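Hemolysin-related protein (Vibrio cholerae serotype O1, PDB 5V6F) binds mannose-containing glycans such as mannotriose through this, its second beta-prism lectin domain. Local coordinates at residues Arg17-Arg28 and Gly37-Val48. Residues are numbered along the deposited sequence; the frame is centred on the assembly and turned at random.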
# COMPACT_ATOMS: atom_id res chain seq x y z
N ARG A 17 -10.85 2.39 3.99
CA ARG A 17 -11.04 3.34 2.89
C ARG A 17 -11.81 2.66 1.77
O ARG A 17 -11.32 1.72 1.14
CB ARG A 17 -9.69 3.88 2.41
CG ARG A 17 -9.02 4.82 3.41
CD ARG A 17 -9.86 6.08 3.65
NE ARG A 17 -9.29 6.98 4.66
CZ ARG A 17 -9.63 7.00 5.94
NH1 ARG A 17 -10.54 6.16 6.42
NH2 ARG A 17 -9.05 7.87 6.76
N VAL A 18 -13.01 3.16 1.52
CA VAL A 18 -13.90 2.59 0.51
C VAL A 18 -13.44 3.05 -0.86
O VAL A 18 -13.12 4.23 -1.07
CB VAL A 18 -15.36 3.00 0.80
CG1 VAL A 18 -16.28 2.58 -0.33
CG2 VAL A 18 -15.82 2.40 2.11
N VAL A 19 -13.42 2.11 -1.80
CA VAL A 19 -13.06 2.42 -3.18
C VAL A 19 -14.26 3.02 -3.88
O VAL A 19 -15.37 2.46 -3.86
CB VAL A 19 -12.57 1.16 -3.91
CG1 VAL A 19 -12.15 1.50 -5.32
CG2 VAL A 19 -11.41 0.52 -3.14
N THR A 20 -14.06 4.17 -4.52
CA THR A 20 -15.14 4.84 -5.22
C THR A 20 -15.36 4.21 -6.59
O THR A 20 -14.61 3.33 -7.04
CB THR A 20 -14.84 6.33 -5.40
OG1 THR A 20 -13.79 6.48 -6.36
CG2 THR A 20 -14.44 6.97 -4.07
N ALA A 21 -16.38 4.70 -7.30
CA ALA A 21 -16.63 4.25 -8.66
C ALA A 21 -15.43 4.48 -9.58
O ALA A 21 -15.35 3.85 -10.64
CB ALA A 21 -17.86 4.96 -9.23
N ASP A 22 -14.51 5.37 -9.20
CA ASP A 22 -13.33 5.60 -10.02
C ASP A 22 -12.27 4.51 -9.87
O ASP A 22 -11.33 4.47 -10.67
CB ASP A 22 -12.71 6.96 -9.67
CG ASP A 22 -13.59 8.13 -10.09
OD1 ASP A 22 -14.27 8.01 -11.14
OD2 ASP A 22 -13.61 9.15 -9.38
N ASN A 23 -12.39 3.63 -8.88
CA ASN A 23 -11.54 2.44 -8.77
C ASN A 23 -10.06 2.80 -8.67
O ASN A 23 -9.21 2.22 -9.35
CB ASN A 23 -11.77 1.50 -9.96
CG ASN A 23 -13.11 0.80 -9.91
OD1 ASN A 23 -13.53 0.30 -8.88
ND2 ASN A 23 -13.78 0.76 -11.06
N LEU A 24 -9.74 3.76 -7.80
CA LEU A 24 -8.38 4.27 -7.68
C LEU A 24 -7.81 4.02 -6.29
O LEU A 24 -8.51 4.14 -5.28
CB LEU A 24 -8.33 5.77 -7.98
CG LEU A 24 -8.73 6.19 -9.39
CD1 LEU A 24 -8.76 7.71 -9.50
CD2 LEU A 24 -7.79 5.60 -10.43
N MET A 25 -6.52 3.69 -6.25
CA MET A 25 -5.73 3.60 -5.03
C MET A 25 -4.62 4.64 -5.11
O MET A 25 -3.83 4.63 -6.07
CB MET A 25 -5.15 2.20 -4.86
CG MET A 25 -4.32 1.99 -3.62
SD MET A 25 -3.61 0.34 -3.65
CE MET A 25 -2.76 0.30 -2.08
N TYR A 26 -4.56 5.53 -4.13
CA TYR A 26 -3.56 6.59 -4.07
C TYR A 26 -2.53 6.27 -2.99
O TYR A 26 -2.88 5.75 -1.92
CB TYR A 26 -4.20 7.95 -3.78
CG TYR A 26 -4.88 8.59 -4.96
CD1 TYR A 26 -6.22 8.35 -5.24
CD2 TYR A 26 -4.18 9.46 -5.80
CE1 TYR A 26 -6.84 8.95 -6.33
CE2 TYR A 26 -4.80 10.06 -6.89
CZ TYR A 26 -6.12 9.79 -7.15
OH TYR A 26 -6.75 10.39 -8.22
N LEU A 27 -1.27 6.58 -3.27
CA LEU A 27 -0.18 6.33 -2.34
C LEU A 27 0.77 7.51 -2.32
O LEU A 27 1.05 8.12 -3.35
CB LEU A 27 0.61 5.07 -2.71
CG LEU A 27 -0.16 3.75 -2.77
CD1 LEU A 27 -0.70 3.48 -4.17
CD2 LEU A 27 0.74 2.61 -2.30
N ARG A 28 1.26 7.83 -1.12
CA ARG A 28 2.47 8.62 -0.95
C ARG A 28 3.60 7.67 -0.59
O ARG A 28 3.43 6.78 0.25
CB ARG A 28 2.31 9.68 0.14
CG ARG A 28 1.61 10.95 -0.34
CD ARG A 28 1.73 12.09 0.67
NE ARG A 28 0.70 12.04 1.72
CZ ARG A 28 0.88 11.60 2.96
NH1 ARG A 28 2.06 11.15 3.37
NH2 ARG A 28 -0.13 11.61 3.81
N GLY A 37 -4.62 5.60 0.25
CA GLY A 37 -6.02 5.98 0.25
C GLY A 37 -6.74 5.58 -1.02
O GLY A 37 -6.17 4.89 -1.88
N THR A 38 -7.99 6.01 -1.15
CA THR A 38 -8.77 5.79 -2.37
C THR A 38 -9.19 7.08 -3.05
O THR A 38 -9.77 7.02 -4.14
CB THR A 38 -10.02 4.95 -2.05
OG1 THR A 38 -10.82 5.62 -1.08
CG2 THR A 38 -9.61 3.58 -1.52
N THR A 39 -8.90 8.23 -2.46
CA THR A 39 -9.03 9.53 -3.10
C THR A 39 -7.77 10.33 -2.79
O THR A 39 -6.96 9.94 -1.95
CB THR A 39 -10.26 10.31 -2.60
OG1 THR A 39 -10.04 10.74 -1.25
CG2 THR A 39 -11.51 9.46 -2.67
N VAL A 40 -7.62 11.47 -3.46
CA VAL A 40 -6.49 12.34 -3.18
C VAL A 40 -6.56 12.96 -1.80
O VAL A 40 -5.55 13.48 -1.31
CB VAL A 40 -6.38 13.46 -4.24
CG1 VAL A 40 -6.06 12.87 -5.60
CG2 VAL A 40 -7.65 14.29 -4.29
N ASN A 41 -7.72 12.90 -1.14
CA ASN A 41 -7.93 13.56 0.14
C ASN A 41 -7.90 12.63 1.34
O ASN A 41 -7.70 13.11 2.46
CB ASN A 41 -9.27 14.30 0.15
CG ASN A 41 -9.28 15.53 -0.72
OD1 ASN A 41 -8.23 16.10 -1.02
ND2 ASN A 41 -10.47 15.94 -1.14
N ASN A 42 -8.11 11.33 1.16
CA ASN A 42 -8.35 10.45 2.31
C ASN A 42 -7.20 9.49 2.59
O ASN A 42 -7.41 8.45 3.23
CB ASN A 42 -9.67 9.68 2.12
CG ASN A 42 -9.60 8.60 1.06
OD1 ASN A 42 -8.54 8.31 0.49
ND2 ASN A 42 -10.74 7.98 0.79
N LEU A 43 -5.98 9.82 2.17
CA LEU A 43 -4.86 8.92 2.43
C LEU A 43 -4.66 8.72 3.93
O LEU A 43 -4.80 9.65 4.73
CB LEU A 43 -3.58 9.46 1.79
CG LEU A 43 -3.47 9.25 0.28
CD1 LEU A 43 -4.13 10.39 -0.48
CD2 LEU A 43 -2.01 9.10 -0.15
N VAL A 44 -4.32 7.49 4.29
CA VAL A 44 -4.10 7.06 5.67
C VAL A 44 -2.62 6.78 5.82
O VAL A 44 -2.05 5.98 5.07
CB VAL A 44 -4.93 5.80 5.99
CG1 VAL A 44 -4.60 5.26 7.38
CG2 VAL A 44 -6.42 6.08 5.86
N GLY A 45 -1.99 7.42 6.79
CA GLY A 45 -0.57 7.21 7.03
C GLY A 45 0.04 8.43 7.70
O GLY A 45 -0.65 9.17 8.40
N GLY A 46 1.33 8.61 7.48
CA GLY A 46 2.05 9.72 8.07
C GLY A 46 1.76 11.04 7.38
O GLY A 46 1.48 11.09 6.17
N PRO A 47 1.84 12.13 8.12
CA PRO A 47 1.64 13.45 7.53
C PRO A 47 2.87 13.90 6.75
O PRO A 47 3.97 13.37 6.91
CB PRO A 47 1.40 14.35 8.74
CG PRO A 47 2.20 13.70 9.82
CD PRO A 47 2.11 12.22 9.57
N VAL A 48 2.66 14.89 5.88
CA VAL A 48 3.79 15.53 5.22
C VAL A 48 4.33 16.57 6.19
O VAL A 48 3.84 17.70 6.25
CB VAL A 48 3.40 16.13 3.86
CG1 VAL A 48 4.62 16.76 3.20
CG2 VAL A 48 2.81 15.04 2.97
O HOH W 1 -7.14 10.06 6.13
O HOH W 2 -11.39 5.06 -5.57
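Val40 lies over one face of the Tyr26 ring: its CG1 sits 3.7 Å from the ring centroid and 30° off the normal, a CH-pi contact displaced toward CE2 and CZ, while Thr38 O lies at the ring's edge. The Arg17 guanidinium has Val44 CG2 over the rim of one face and meets Asn42 O at its edge; that oxygen is close to the guanidinium plane, and Arg17 NE donates to it over 2.8 Å. The bend in the Arg17 chain (chi2 -63°) carries CD alongside the Asn42 amide, and NH2 continues through a water to Leu43 O. At the other end, Val48 CG2 sits over the rim of one face of the Arg28 guanidinium, whose NH1 and NH2 converge end-on on Gly46 O, each at 2.9 Å. NH1 also reaches Gly53 O, a residue of the glycan pocket.

Between the arginines, Tyr26 and Gly37 form an antiparallel hydrogen-bonded pair, Tyr26 N to Gly37 O and Gly37 N to Tyr26 O both measuring 2.8 Å. Thr38 then leaves the strand and turns its hydroxyl to Val18 O, with OG1 donating over 2.7 Å from above the carbonyl plane. The same OG1 accepts from Asn42 ND2 over 3.0 Å, nearly straight at 173°, and Asn42 OD1 takes both Thr38 N and Thr39 N, tying the 38-42 loop together. A second water joins Thr20 N and Leu24 N to Thr38 O.

The connection between strands 33-37 and 44-45 thus bridges two sheets of the beta-prism, reaching strand 13-18 through Arg17 and Val18. Both arginines direct their charge at backbone carbonyls, which is consistent with these bonds holding the main chain in place at Asn42 and, on the side nearer the bound mannotriose, at Gly46.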